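Local atomic coordinates of guanine nucleotide exchange factor SRM1 (Saccharomyces cerevisiae, PDB entry 3OF7), a protein that promotes the exchange of GDP for GTP on the small GTPases GSP1 and GSP2, binds chromatin, and controls RNA metabolism and nuclear transport. Residues W228-G231 / Q232-Q235; C337-L340 / D341-E344; R423-T427 / A428-H432; V437-G441 / Q442-S446. All coordinates share one frame; numbering follows the deposited sequence.

Contact 1. Residues W228-G231 / Q232-Q235; sequences WGNG and QQNQ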
ATOM      1  N   TRP A 228       0.213  -1.296 -15.880  1.00 16.37           N
ATOM      2  CA  TRP A 228       1.438  -0.730 -16.435  1.00 16.04           C
ATOM      3  C   TRP A 228       2.638  -1.178 -15.597  1.00 16.28           C
ATOM      4  O   TRP A 228       2.624  -1.053 -14.366  1.00 15.94           O
ATOM      5  CB  TRP A 228       1.318   0.800 -16.441  1.00 15.77           C
ATOM      6  CG  TRP A 228       2.491   1.616 -16.964  1.00 15.66           C
ATOM      7  CD1 TRP A 228       3.416   1.254 -17.916  1.00 16.62           C
ATOM      8  CD2 TRP A 228       2.803   2.964 -16.598  1.00 15.83           C
ATOM      9  NE1 TRP A 228       4.301   2.294 -18.137  1.00 15.83           N
ATOM     10  CE2 TRP A 228       3.944   3.354 -17.342  1.00 15.16           C
ATOM     11  CE3 TRP A 228       2.238   3.881 -15.695  1.00 15.16           C
ATOM     12  CZ2 TRP A 228       4.530   4.620 -17.211  1.00 16.43           C
ATOM     13  CZ3 TRP A 228       2.816   5.142 -15.572  1.00 16.06           C
ATOM     14  CH2 TRP A 228       3.957   5.498 -16.317  1.00 15.76           C
ATOM     15  N   GLY A 229       3.667  -1.695 -16.268  1.00 16.17           N
ATOM     16  CA  GLY A 229       4.932  -2.024 -15.609  1.00 16.19           C
ATOM     17  C   GLY A 229       5.417  -3.425 -15.929  1.00 17.03           C
ATOM     18  O   GLY A 229       5.122  -3.963 -17.006  1.00 15.96           O
ATOM     19  N   ASN A 230       6.161  -4.021 -14.999  1.00 16.36           N
ATOM     20  CA  ASN A 230       6.618  -5.398 -15.166  1.00 16.71           C
ATOM     21  C   ASN A 230       5.447  -6.377 -15.207  1.00 16.71           C
ATOM     22  O   ASN A 230       4.426  -6.154 -14.561  1.00 16.50           O
ATOM     23  CB  ASN A 230       7.606  -5.783 -14.061  1.00 16.41           C
ATOM     24  CG  ASN A 230       8.344  -7.088 -14.362  1.00 17.79           C
ATOM     25  OD1 ASN A 230       8.698  -7.360 -15.508  1.00 16.51           O
ATOM     26  ND2 ASN A 230       8.577  -7.895 -13.329  1.00 15.57           N
ATOM     27  N   GLY A 231       5.591  -7.452 -15.984  1.00 16.73           N
ATOM     28  CA  GLY A 231       4.506  -8.401 -16.175  1.00 17.33           C
ATOM     29  C   GLY A 231       4.891  -9.860 -16.034  1.00 17.97           C
ATOM     30  O   GLY A 231       4.130 -10.742 -16.427  1.00 18.21           O
ATOM     31  N   GLN A 232       6.061 -10.115 -15.453  1.00 18.44           N
ATOM     32  CA  GLN A 232       6.608 -11.483 -15.368  1.00 19.39           C
ATOM     33  C   GLN A 232       5.780 -12.437 -14.506  1.00 19.47           C
ATOM     34  O   GLN A 232       5.920 -13.660 -14.622  1.00 19.74           O
ATOM     35  CB  GLN A 232       8.050 -11.452 -14.860  1.00 19.66           C
ATOM     36  CG  GLN A 232       9.007 -10.699 -15.764  1.00 20.93           C
ATOM     37  CD  GLN A 232      10.394 -10.549 -15.161  1.00 23.89           C
ATOM     38  OE1 GLN A 232      10.563  -9.985 -14.070  1.00 24.60           O
ATOM     39  NE2 GLN A 232      11.403 -11.041 -15.879  1.00 25.49           N
ATOM     40  N   GLN A 233       4.942 -11.880 -13.634  1.00 18.97           N
ATOM     41  CA  GLN A 233       4.085 -12.672 -12.756  1.00 19.58           C
ATOM     42  C   GLN A 233       2.607 -12.607 -13.170  1.00 19.30           C
ATOM     43  O   GLN A 233       1.721 -12.912 -12.364  1.00 19.31           O
ATOM     44  CB  GLN A 233       4.239 -12.219 -11.291  1.00 19.65           C
ATOM     45  CG  GLN A 233       5.599 -12.521 -10.651  1.00 21.66           C
ATOM     46  CD  GLN A 233       6.700 -11.561 -11.085  1.00 23.05           C
ATOM     47  OE1 GLN A 233       6.467 -10.367 -11.277  1.00 25.32           O
ATOM     48  NE2 GLN A 233       7.905 -12.082 -11.233  1.00 25.23           N
ATOM     49  N   ASN A 234       2.351 -12.221 -14.420  1.00 19.25           N
ATOM     50  CA  ASN A 234       0.984 -12.073 -14.945  1.00 19.64           C
ATOM     51  C   ASN A 234       0.183 -10.965 -14.252  1.00 19.44           C
ATOM     52  O   ASN A 234      -1.049 -10.964 -14.290  1.00 19.19           O
ATOM     53  CB  ASN A 234       0.214 -13.400 -14.901  0.90 20.02           C
ATOM     54  CG  ASN A 234       0.087 -14.046 -16.267  0.50 22.03           C
ATOM     55  OD1 ASN A 234      -0.742 -13.641 -17.086  0.50 24.20           O
ATOM     56  ND2 ASN A 234       0.899 -15.062 -16.516  0.90 23.53           N
ATOM     57  N   GLN A 235       0.880 -10.013 -13.637  1.00 19.58           N
ATOM     58  CA  GLN A 235       0.193  -8.948 -12.896  1.00 19.78           C
ATOM     59  C   GLN A 235      -0.543  -7.972 -13.821  1.00 20.09           C
ATOM     60  O   GLN A 235      -1.455  -7.265 -13.377  1.00 20.10           O
ATOM     61  CB  GLN A 235       1.134  -8.200 -11.936  1.00 19.63           C
ATOM     62  CG  GLN A 235       2.383  -7.589 -12.566  1.00 19.16           C
ATOM     63  CD  GLN A 235       3.561  -8.550 -12.540  1.00 19.20           C
ATOM     64  OE1 GLN A 235       3.574  -9.558 -13.253  1.00 17.46           O
ATOM     65  NE2 GLN A 235       4.560  -8.243 -11.717  1.00 19.19           N
TER
HETATM   66  O   HOH W   1       7.542  -7.688 -10.667  1.00 23.76           O
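The amide nitrogen ND2 of Asn230 donates to OE1 of Gln232 at 3.0 Å, with an N-H...O angle of 157°. The two amide planes stand 65° apart. Asn230 reaches this oxygen because its CG lies opposite the main-chain nitrogen (chi1 -167°). A water takes a second bond from ND2 and gives one to OE1 of Gln233, linking the two side chains. Behind them, Gln235 folds back under the turn, bent at chi2, and its amide exchanges bonds with Gln233: NE2 of Gln235 gives to OE1 of Gln233 at 2.9 Å, while OE1 of Gln235 accepts the backbone N of Gln233 at 2.7 Å in the plane of its carbonyl. A type I beta turn, Gly231 to Asn234, carries the group, closed by Asn234 N to Gly231 O at 3.1 Å. It follows strand 225-229 of a propeller blade, in the fourth RCC1 repeat. Outside the turn, Glu179 takes the NE2 of Gln232, the backbone N of Asn178 also reaches Gln232 OE1, and Arg245 donates to Asn230 OD1. Bonds at both amide ends fix the flips of Asn230 and Gln232; neutral hydrogen bonds tie the turn together, while charged Glu179 and Arg245 engage it from outside.

Contact 2. Residues C337-L340 / D341-E344; sequences CGRL and DMFE
OD2 of Asp341 receives two N-H groups of Arg339: a short bond from NE at 2.7 Å, with a 154° angle at the hydrogen, and a weak one from NH2 at 3.2 Å. The NE bond uses the anti lone pair of the carboxylate and lies close to the guanidinium plane, although the two flat groups stand perpendicular, 89° apart. Arg339 gets there with its chain extended from CG to NE. The other oxygen of Asp341, OD1, forms a salt bridge with NE of Arg365, so this carboxylate sits between two arginines.

Over one face of the guanidinium lies CE of Met342, 3.6 Å above the plane and centred on it. Glu344 approaches obliquely. Its OE2 is 3.9 Å from Arg339 NE, a long salt bridge of charge alone, since the oxygen is well out of the guanidinium plane; ND1 of His387 is hydrogen-bonded to the same oxygen.

All this is built on a type I beta turn from Leu340 to Phe343, closed by Phe343 N to Leu340 O at 2.9 Å. The turn belongs to the loop that leaves strand 334-337 of a blade in the RCC1 propeller, within the sixth repeat.

Glu344 also ties back to the turn through OE1, which takes the backbone N of Met342 at 2.8 Å from above the carboxylate plane. A bend at chi2 (94°) curls the glutamate side chain toward that N-H. Beyond the turn, NH1 of Arg339 is hydrogen-bonded to ND1 of His323.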
ATOM      1  N   CYS A 337      -5.133 -14.175   3.925  1.00 16.93           N
ATOM      2  CA  CYS A 337      -4.680 -15.376   3.227  1.00 16.68           C
ATOM      3  C   CYS A 337      -3.259 -15.195   2.711  1.00 15.85           C
ATOM      4  O   CYS A 337      -2.791 -14.064   2.532  1.00 14.72           O
ATOM      5  CB  CYS A 337      -5.616 -15.741   2.073  1.00 16.59           C
ATOM      6  SG  CYS A 337      -5.886 -14.447   0.863  1.00 18.92           S
ATOM      7  N   GLY A 338      -2.592 -16.319   2.462  1.00 15.83           N
ATOM      8  CA  GLY A 338      -1.213 -16.320   1.999  1.00 15.83           C
ATOM      9  C   GLY A 338      -0.238 -16.905   2.998  1.00 15.71           C
ATOM     10  O   GLY A 338      -0.569 -17.812   3.783  1.00 15.61           O
ATOM     11  N   ARG A 339       0.966 -16.349   2.987  1.00 15.49           N
ATOM     12  CA  ARG A 339       2.116 -16.921   3.673  1.00 15.71           C
ATOM     13  C   ARG A 339       2.055 -16.879   5.206  1.00 15.77           C
ATOM     14  O   ARG A 339       1.557 -15.917   5.802  1.00 15.94           O
ATOM     15  CB  ARG A 339       3.378 -16.223   3.172  1.00 15.57           C
ATOM     16  CG  ARG A 339       4.653 -16.926   3.551  1.00 15.66           C
ATOM     17  CD  ARG A 339       5.796 -16.376   2.721  1.00 16.37           C
ATOM     18  NE  ARG A 339       7.028 -17.083   3.046  1.00 16.33           N
ATOM     19  CZ  ARG A 339       8.227 -16.777   2.566  1.00 16.42           C
ATOM     20  NH1 ARG A 339       8.385 -15.758   1.722  1.00 14.77           N
ATOM     21  NH2 ARG A 339       9.272 -17.510   2.929  1.00 14.94           N
ATOM     22  N   LEU A 340       2.602 -17.928   5.820  1.00 15.85           N
ATOM     23  CA  LEU A 340       2.604 -18.122   7.269  1.00 16.40           C
ATOM     24  C   LEU A 340       4.018 -18.153   7.872  1.00 16.54           C
ATOM     25  O   LEU A 340       4.179 -18.054   9.102  1.00 16.21           O
ATOM     26  CB  LEU A 340       1.858 -19.436   7.572  1.00 16.82           C
ATOM     27  CG  LEU A 340       1.325 -19.838   8.946  1.00 18.27           C
ATOM     28  CD1 LEU A 340       0.396 -18.784   9.518  1.00 18.33           C
ATOM     29  CD2 LEU A 340       0.591 -21.171   8.793  1.00 19.43           C
ATOM     30  N   ASP A 341       5.041 -18.280   7.015  1.00 16.70           N
ATOM     31  CA  ASP A 341       6.439 -18.434   7.466  1.00 16.91           C
ATOM     32  C   ASP A 341       6.899 -17.316   8.393  1.00 16.72           C
ATOM     33  O   ASP A 341       7.658 -17.553   9.341  1.00 16.73           O
ATOM     34  CB  ASP A 341       7.410 -18.527   6.273  1.00 17.84           C
ATOM     35  CG  ASP A 341       7.136 -19.719   5.375  1.00 18.68           C
ATOM     36  OD1 ASP A 341       6.907 -20.832   5.897  1.00 20.13           O
ATOM     37  OD2 ASP A 341       7.150 -19.548   4.135  1.00 17.77           O
ATOM     38  N   MET A 342       6.454 -16.091   8.112  1.00 15.52           N
ATOM     39  CA  MET A 342       6.809 -14.940   8.950  1.00 15.20           C
ATOM     40  C   MET A 342       5.563 -14.371   9.626  1.00 14.79           C
ATOM     41  O   MET A 342       5.502 -13.179   9.937  1.00 14.25           O
ATOM     42  CB  MET A 342       7.533 -13.862   8.126  1.00 14.91           C
ATOM     43  CG  MET A 342       8.924 -14.293   7.618  1.00 15.57           C
ATOM     44  SD  MET A 342       9.690 -13.220   6.367  1.00  9.95           S
ATOM     45  CE  MET A 342       9.367 -14.144   4.866  1.00 14.55           C
ATOM     46  N   PHE A 343       4.580 -15.246   9.845  1.00 14.31           N
ATOM     47  CA  PHE A 343       3.317 -14.890  10.492  1.00 14.46           C
ATOM     48  C   PHE A 343       2.556 -13.794   9.747  1.00 14.11           C
ATOM     49  O   PHE A 343       1.790 -13.043  10.365  1.00 14.32           O
ATOM     50  CB  PHE A 343       3.539 -14.459  11.951  1.00 14.21           C
ATOM     51  CG  PHE A 343       4.037 -15.561  12.869  1.00 14.88           C
ATOM     52  CD1 PHE A 343       3.669 -16.895  12.669  1.00 16.23           C
ATOM     53  CD2 PHE A 343       4.836 -15.241  13.964  1.00 16.24           C
ATOM     54  CE1 PHE A 343       4.120 -17.914  13.539  1.00 16.88           C
ATOM     55  CE2 PHE A 343       5.289 -16.246  14.850  1.00 17.65           C
ATOM     56  CZ  PHE A 343       4.922 -17.586  14.624  1.00 18.19           C
ATOM     57  N   GLU A 344       2.758 -13.704   8.428  1.00 13.45           N
ATOM     58  CA  GLU A 344       2.174 -12.620   7.633  1.00 13.43           C
ATOM     59  C   GLU A 344       0.663 -12.554   7.789  1.00 13.37           C
ATOM     60  O   GLU A 344       0.102 -11.462   7.903  1.00 13.09           O
ATOM     61  CB  GLU A 344       2.557 -12.728   6.146  1.00 13.12           C
ATOM     62  CG  GLU A 344       4.050 -12.554   5.862  1.00 13.44           C
ATOM     63  CD  GLU A 344       4.830 -13.871   5.805  1.00 15.02           C
ATOM     64  OE1 GLU A 344       4.507 -14.822   6.561  1.00 12.61           O
ATOM     65  OE2 GLU A 344       5.796 -13.941   5.004  1.00 15.40           O
TER

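Contact 3. Residues R423-T427 / A428-H432; sequences RIKNT and ATQDH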
ATOM      1  N   ARG A 423      -1.307  -4.658  19.663  1.00 18.25           N
ATOM      2  CA  ARG A 423      -1.395  -3.226  19.940  1.00 18.43           C
ATOM      3  C   ARG A 423      -0.030  -2.548  19.970  1.00 18.36           C
ATOM      4  O   ARG A 423       0.892  -3.024  20.630  1.00 18.21           O
ATOM      5  CB  ARG A 423      -2.107  -3.038  21.282  1.00 18.96           C
ATOM      6  CG  ARG A 423      -2.226  -1.619  21.775  1.00 20.97           C
ATOM      7  CD  ARG A 423      -2.963  -1.644  23.106  1.00 24.29           C
ATOM      8  NE  ARG A 423      -3.099  -0.322  23.698  1.00 27.83           N
ATOM      9  CZ  ARG A 423      -3.478  -0.105  24.953  1.00 28.98           C
ATOM     10  NH1 ARG A 423      -3.749  -1.131  25.751  1.00 29.38           N
ATOM     11  NH2 ARG A 423      -3.584   1.136  25.408  1.00 29.32           N
ATOM     12  N   ILE A 424       0.095  -1.444  19.237  1.00 17.91           N
ATOM     13  CA  ILE A 424       1.271  -0.592  19.334  1.00 18.68           C
ATOM     14  C   ILE A 424       0.997   0.433  20.438  1.00 19.33           C
ATOM     15  O   ILE A 424       0.100   1.282  20.314  1.00 19.35           O
ATOM     16  CB  ILE A 424       1.602   0.121  18.007  1.00 18.18           C
ATOM     17  CG1 ILE A 424       1.874  -0.913  16.895  1.00 18.42           C
ATOM     18  CG2 ILE A 424       2.804   1.045  18.194  1.00 18.43           C
ATOM     19  CD1 ILE A 424       1.935  -0.332  15.478  1.00 17.99           C
ATOM     20  N   LYS A 425       1.751   0.308  21.525  1.00 20.09           N
ATOM     21  CA  LYS A 425       1.694   1.242  22.649  1.00 20.69           C
ATOM     22  C   LYS A 425       3.080   1.834  22.858  1.00 20.85           C
ATOM     23  O   LYS A 425       4.028   1.112  23.175  1.00 21.26           O
ATOM     24  CB  LYS A 425       1.227   0.514  23.914  1.00 21.22           C
ATOM     25  CG  LYS A 425       0.931   1.412  25.111  0.80 21.79           C
ATOM     26  CD  LYS A 425       0.370   0.580  26.263  0.80 23.88           C
ATOM     27  CE  LYS A 425       0.029   1.442  27.469  0.70 24.85           C
ATOM     28  NZ  LYS A 425      -0.584   0.608  28.554  0.70 25.79           N
ATOM     29  N   ASN A 426       3.205   3.139  22.628  1.00 20.44           N
ATOM     30  CA  ASN A 426       4.430   3.881  22.935  1.00 20.42           C
ATOM     31  C   ASN A 426       4.051   5.313  23.254  1.00 20.26           C
ATOM     32  O   ASN A 426       2.967   5.761  22.867  1.00 20.26           O
ATOM     33  CB  ASN A 426       5.512   3.763  21.823  1.00 20.34           C
ATOM     34  CG  ASN A 426       5.399   4.834  20.725  1.00 19.97           C
ATOM     35  OD1 ASN A 426       4.318   5.125  20.215  1.00 20.79           O
ATOM     36  ND2 ASN A 426       6.541   5.382  20.329  1.00 18.56           N
ATOM     37  N   THR A 427       4.919   6.018  23.975  1.00 20.22           N
ATOM     38  CA  THR A 427       4.638   7.392  24.408  1.00 20.10           C
ATOM     39  C   THR A 427       4.161   8.290  23.258  1.00 19.71           C
ATOM     40  O   THR A 427       3.163   8.990  23.388  1.00 19.75           O
ATOM     41  CB  THR A 427       5.869   8.034  25.103  1.00 20.50           C
ATOM     42  OG1 THR A 427       6.371   7.144  26.106  1.00 20.92           O
ATOM     43  CG2 THR A 427       5.504   9.371  25.754  1.00 20.75           C
ATOM     44  N   ALA A 428       4.863   8.240  22.131  1.00 19.09           N
ATOM     45  CA  ALA A 428       4.595   9.144  21.008  1.00 18.33           C
ATOM     46  C   ALA A 428       3.171   9.060  20.461  1.00 17.83           C
ATOM     47  O   ALA A 428       2.620  10.065  20.018  1.00 17.73           O
ATOM     48  CB  ALA A 428       5.601   8.913  19.893  1.00 18.08           C
ATOM     49  N   THR A 429       2.572   7.875  20.510  1.00 17.10           N
ATOM     50  CA  THR A 429       1.282   7.656  19.851  1.00 16.85           C
ATOM     51  C   THR A 429       0.167   7.136  20.756  1.00 16.80           C
ATOM     52  O   THR A 429      -0.956   6.966  20.292  1.00 16.56           O
ATOM     53  CB  THR A 429       1.416   6.687  18.637  1.00 16.47           C
ATOM     54  OG1 THR A 429       1.849   5.399  19.092  1.00 16.69           O
ATOM     55  CG2 THR A 429       2.409   7.221  17.626  1.00 16.88           C
ATOM     56  N   GLN A 430       0.457   6.898  22.038  1.00 16.77           N
ATOM     57  CA  GLN A 430      -0.526   6.268  22.921  1.00 17.08           C
ATOM     58  C   GLN A 430      -1.813   7.080  23.094  1.00 17.37           C
ATOM     59  O   GLN A 430      -2.861   6.508  23.366  1.00 17.60           O
ATOM     60  CB  GLN A 430       0.080   5.930  24.287  1.00 17.42           C
ATOM     61  CG  GLN A 430       0.480   7.143  25.122  1.00 17.65           C
ATOM     62  CD  GLN A 430       1.174   6.750  26.431  1.00 20.58           C
ATOM     63  OE1 GLN A 430       1.162   5.584  26.839  1.00 20.63           O
ATOM     64  NE2 GLN A 430       1.787   7.727  27.080  1.00 20.15           N
ATOM     65  N   ASP A 431      -1.730   8.398  22.929  1.00 17.47           N
ATOM     66  CA  ASP A 431      -2.909   9.249  23.049  1.00 18.09           C
ATOM     67  C   ASP A 431      -3.301   9.888  21.710  1.00 18.19           C
ATOM     68  O   ASP A 431      -3.969  10.934  21.659  1.00 18.46           O
ATOM     69  CB  ASP A 431      -2.700  10.288  24.154  1.00 18.50           C
ATOM     70  CG  ASP A 431      -2.528   9.647  25.518  1.00 18.51           C
ATOM     71  OD1 ASP A 431      -3.265   8.689  25.827  1.00 19.38           O
ATOM     72  OD2 ASP A 431      -1.655  10.096  26.289  1.00 22.04           O
ATOM     73  N   HIS A 432      -2.875   9.245  20.623  1.00 17.78           N
ATOM     74  CA  HIS A 432      -3.239   9.704  19.284  1.00 17.91           C
ATOM     75  C   HIS A 432      -4.363   8.875  18.711  1.00 17.51           C
ATOM     76  O   HIS A 432      -4.472   7.673  18.976  1.00 17.72           O
ATOM     77  CB  HIS A 432      -2.046   9.643  18.326  1.00 18.03           C
ATOM     78  CG  HIS A 432      -1.208  10.879  18.323  1.00 18.14           C
ATOM     79  ND1 HIS A 432      -0.375  11.217  19.368  1.00 19.65           N
ATOM     80  CD2 HIS A 432      -1.062  11.853  17.394  1.00 18.87           C
ATOM     81  CE1 HIS A 432       0.242  12.350  19.086  1.00 19.15           C
ATOM     82  NE2 HIS A 432      -0.150  12.752  17.889  1.00 19.15           N
TER
HETATM   83  O   HOH W   2      -3.155   3.831  23.733  1.00 38.06           O
HETATM   84  O   HOH W   3       0.789   3.980  21.107  1.00 21.78           O
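This is a local contact in a surface loop of the seventh RCC1 repeat, where the chain passes from strand 421-423 to strand 432-439, and Asn426 and Thr429 carry it. The hydroxyl of Thr429 donates from OG1 to OD1 of Asn426 at 2.7 Å, arriving almost in line with the C=O bond (172°). The backbone N of Thr429 adds a weak bond to the same oxygen at 3.3 Å, and also donates to the main-chain O of Asn426 at 3.2 Å. That carbonyl takes a further weak bond from the backbone N of Gln430. At chi1 63°, OG1 of Thr429 sits between its own backbone N and carbonyl carbon, a placing that directs the hydroxyl at the asparagine.

A water fills in the next layer: it donates to Ile424 O and Thr429 OG1 and accepts from Asn426 N at 3.0 Å. Another joins NH2 of Arg423 to O of Gln430. CD of Lys425 lies 4.0 Å over the centre of the Arg423 guanidinium. From Thr429 to His432 the chain makes a type I beta turn.

ND2 of Asn426 hydrogen-bonds to O of Pro56, at the start of the outermost strand 56-58, and Arg459 donates to Gln430 O. Asn426 thus accepts on its carbonyl while donating elsewhere through its amide, an assignment that settles which end is oxygen and ties the loop to the far edge strand of the sheet it is about to enter.

Contact 4. Residues V437-G441 / Q442-S446; sequences VGCGG and QFSVS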
ATOM      1  N   VAL A 437      -2.494   4.728   7.714  1.00 13.90           N
ATOM      2  CA  VAL A 437      -1.304   3.892   7.849  1.00 13.86           C
ATOM      3  C   VAL A 437      -0.844   3.421   6.480  1.00 13.89           C
ATOM      4  O   VAL A 437      -1.659   3.286   5.573  1.00 13.57           O
ATOM      5  CB  VAL A 437      -1.538   2.645   8.737  1.00 14.36           C
ATOM      6  CG1 VAL A 437      -1.654   3.042  10.205  1.00 14.51           C
ATOM      7  CG2 VAL A 437      -2.762   1.850   8.276  1.00 14.00           C
ATOM      8  N   GLY A 438       0.456   3.175   6.350  1.00 13.66           N
ATOM      9  CA  GLY A 438       1.045   2.658   5.107  1.00 14.05           C
ATOM     10  C   GLY A 438       2.302   1.896   5.464  1.00 13.83           C
ATOM     11  O   GLY A 438       2.898   2.139   6.516  1.00 13.03           O
ATOM     12  N   CYS A 439       2.704   0.966   4.607  1.00 13.85           N
ATOM     13  CA  CYS A 439       3.853   0.103   4.906  1.00 14.59           C
ATOM     14  C   CYS A 439       4.675  -0.119   3.654  1.00 15.02           C
ATOM     15  O   CYS A 439       4.125  -0.172   2.550  1.00 14.69           O
ATOM     16  CB  CYS A 439       3.387  -1.263   5.420  1.00 14.44           C
ATOM     17  SG  CYS A 439       2.333  -1.238   6.881  1.00 15.05           S
ATOM     18  N   GLY A 440       5.985  -0.235   3.840  1.00 15.45           N
ATOM     19  CA  GLY A 440       6.917  -0.498   2.744  1.00 16.35           C
ATOM     20  C   GLY A 440       7.645  -1.803   2.965  1.00 16.86           C
ATOM     21  O   GLY A 440       7.162  -2.685   3.699  1.00 17.11           O
ATOM     22  N   GLY A 441       8.814  -1.935   2.342  1.00 16.75           N
ATOM     23  CA  GLY A 441       9.579  -3.179   2.430  1.00 17.18           C
ATOM     24  C   GLY A 441      10.008  -3.506   3.853  1.00 17.29           C
ATOM     25  O   GLY A 441       9.859  -4.647   4.313  1.00 18.07           O
ATOM     26  N   GLN A 442      10.540  -2.502   4.547  1.00 17.06           N
ATOM     27  CA  GLN A 442      11.159  -2.700   5.863  1.00 17.14           C
ATOM     28  C   GLN A 442      10.746  -1.651   6.897  1.00 16.36           C
ATOM     29  O   GLN A 442      11.417  -1.485   7.922  1.00 16.00           O
ATOM     30  CB  GLN A 442      12.699  -2.695   5.732  1.00 17.59           C
ATOM     31  CG  GLN A 442      13.269  -3.732   4.767  0.80 19.37           C
ATOM     32  CD  GLN A 442      14.793  -3.848   4.845  0.80 21.91           C
ATOM     33  OE1 GLN A 442      15.467  -3.013   5.454  0.90 21.64           O
ATOM     34  NE2 GLN A 442      15.335  -4.894   4.227  0.90 24.16           N
ATOM     35  N   PHE A 443       9.642  -0.953   6.646  1.00 15.31           N
ATOM     36  CA  PHE A 443       9.273   0.201   7.466  1.00 14.72           C
ATOM     37  C   PHE A 443       7.784   0.489   7.349  1.00 14.28           C
ATOM     38  O   PHE A 443       7.115  -0.033   6.453  1.00 14.18           O
ATOM     39  CB  PHE A 443      10.098   1.436   7.053  1.00 15.01           C
ATOM     40  CG  PHE A 443       9.674   2.054   5.733  1.00 15.77           C
ATOM     41  CD1 PHE A 443       9.958   1.422   4.526  1.00 14.98           C
ATOM     42  CD2 PHE A 443       9.001   3.282   5.709  1.00 15.79           C
ATOM     43  CE1 PHE A 443       9.575   1.996   3.295  1.00 15.04           C
ATOM     44  CE2 PHE A 443       8.607   3.866   4.495  1.00 15.02           C
ATOM     45  CZ  PHE A 443       8.892   3.223   3.284  1.00 14.70           C
ATOM     46  N   SER A 444       7.278   1.331   8.245  1.00 14.11           N
ATOM     47  CA  SER A 444       5.873   1.733   8.248  1.00 13.78           C
ATOM     48  C   SER A 444       5.738   3.230   8.539  1.00 13.61           C
ATOM     49  O   SER A 444       6.652   3.856   9.092  1.00 13.39           O
ATOM     50  CB  SER A 444       5.095   0.930   9.292  1.00 14.06           C
ATOM     51  OG  SER A 444       5.344  -0.460   9.160  1.00 15.14           O
ATOM     52  N   VAL A 445       4.604   3.799   8.142  1.00 13.45           N
ATOM     53  CA  VAL A 445       4.316   5.216   8.355  1.00 13.35           C
ATOM     54  C   VAL A 445       2.871   5.323   8.822  1.00 13.67           C
ATOM     55  O   VAL A 445       2.004   4.586   8.337  1.00 13.47           O
ATOM     56  CB  VAL A 445       4.491   6.046   7.054  1.00 13.71           C
ATOM     57  CG1 VAL A 445       4.171   7.535   7.301  1.00 13.51           C
ATOM     58  CG2 VAL A 445       5.901   5.890   6.478  1.00 14.30           C
ATOM     59  N   SER A 446       2.613   6.227   9.769  1.00 13.24           N
ATOM     60  CA  SER A 446       1.244   6.516  10.182  1.00 13.22           C
ATOM     61  C   SER A 446       0.993   8.025  10.276  1.00 13.10           C
ATOM     62  O   SER A 446       1.922   8.834  10.315  1.00 12.80           O
ATOM     63  CB  SER A 446       0.908   5.832  11.511  1.00 13.20           C
ATOM     64  OG  SER A 446       1.667   6.406  12.557  1.00 14.36           O
TER
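Phe443 lays one face of its ring over the backbone of Gly440, whose N stands 4.2 Å above the plane, displaced toward the rim; the ring atom CE1 comes to 3.7 Å from Gly440 CA. With chi1 at 74°, CG lies between the residue's own N and carbonyl carbon, which turns the ring back over the bend, where it packs directly on the bare CA of Gly440. The same two residues share a backbone bond, Gly440 N to Phe443 O at 2.9 Å and nearly straight at 176°.

Behind the bend the strands run antiparallel at 164°. Gly438 and Val445 form a hydrogen-bonded pair, with N and O of each meeting the other's O and N at 2.9 Å. Val437 with Ser446 and Cys439 with Ser444 are non-hydrogen-bonded pairs; their side chains lie on the face opposite that of Val445. Here SG of Cys439 lies 3.9 Å from OG of Ser444, whose hydroxyl has its hydrogen bond with Ala408 O.

In this beta hairpin of the propeller, strand 443-450 is bonded on its far side to strand 30-34. Phe443 and Val445 pack on strand 69-74 of the next blade, while Val437 and Cys439 rest on strand 388-393 of the preceding one.

In the fold
All four contacts lie within the RCC1-like beta-propeller, in series along the chain: contact 1 in the fourth repeat, contact 2 in the sixth, and contacts 3 and 4 in the seventh. Contact 3 is the loop that leads into the hairpin whose bend is contact 4. Strand 432-439 runs from the one to the other, the centres about 16 Å apart and the nearest atoms about 5 Å. Contacts 1 and 2 both occupy loops that follow a blade's third strand, their centres about 23 Å apart. Contact 4 lies about 8 Å from the chain's centre; contacts 1 and 3 are on opposite sides of it, about 39 Å apart between centres.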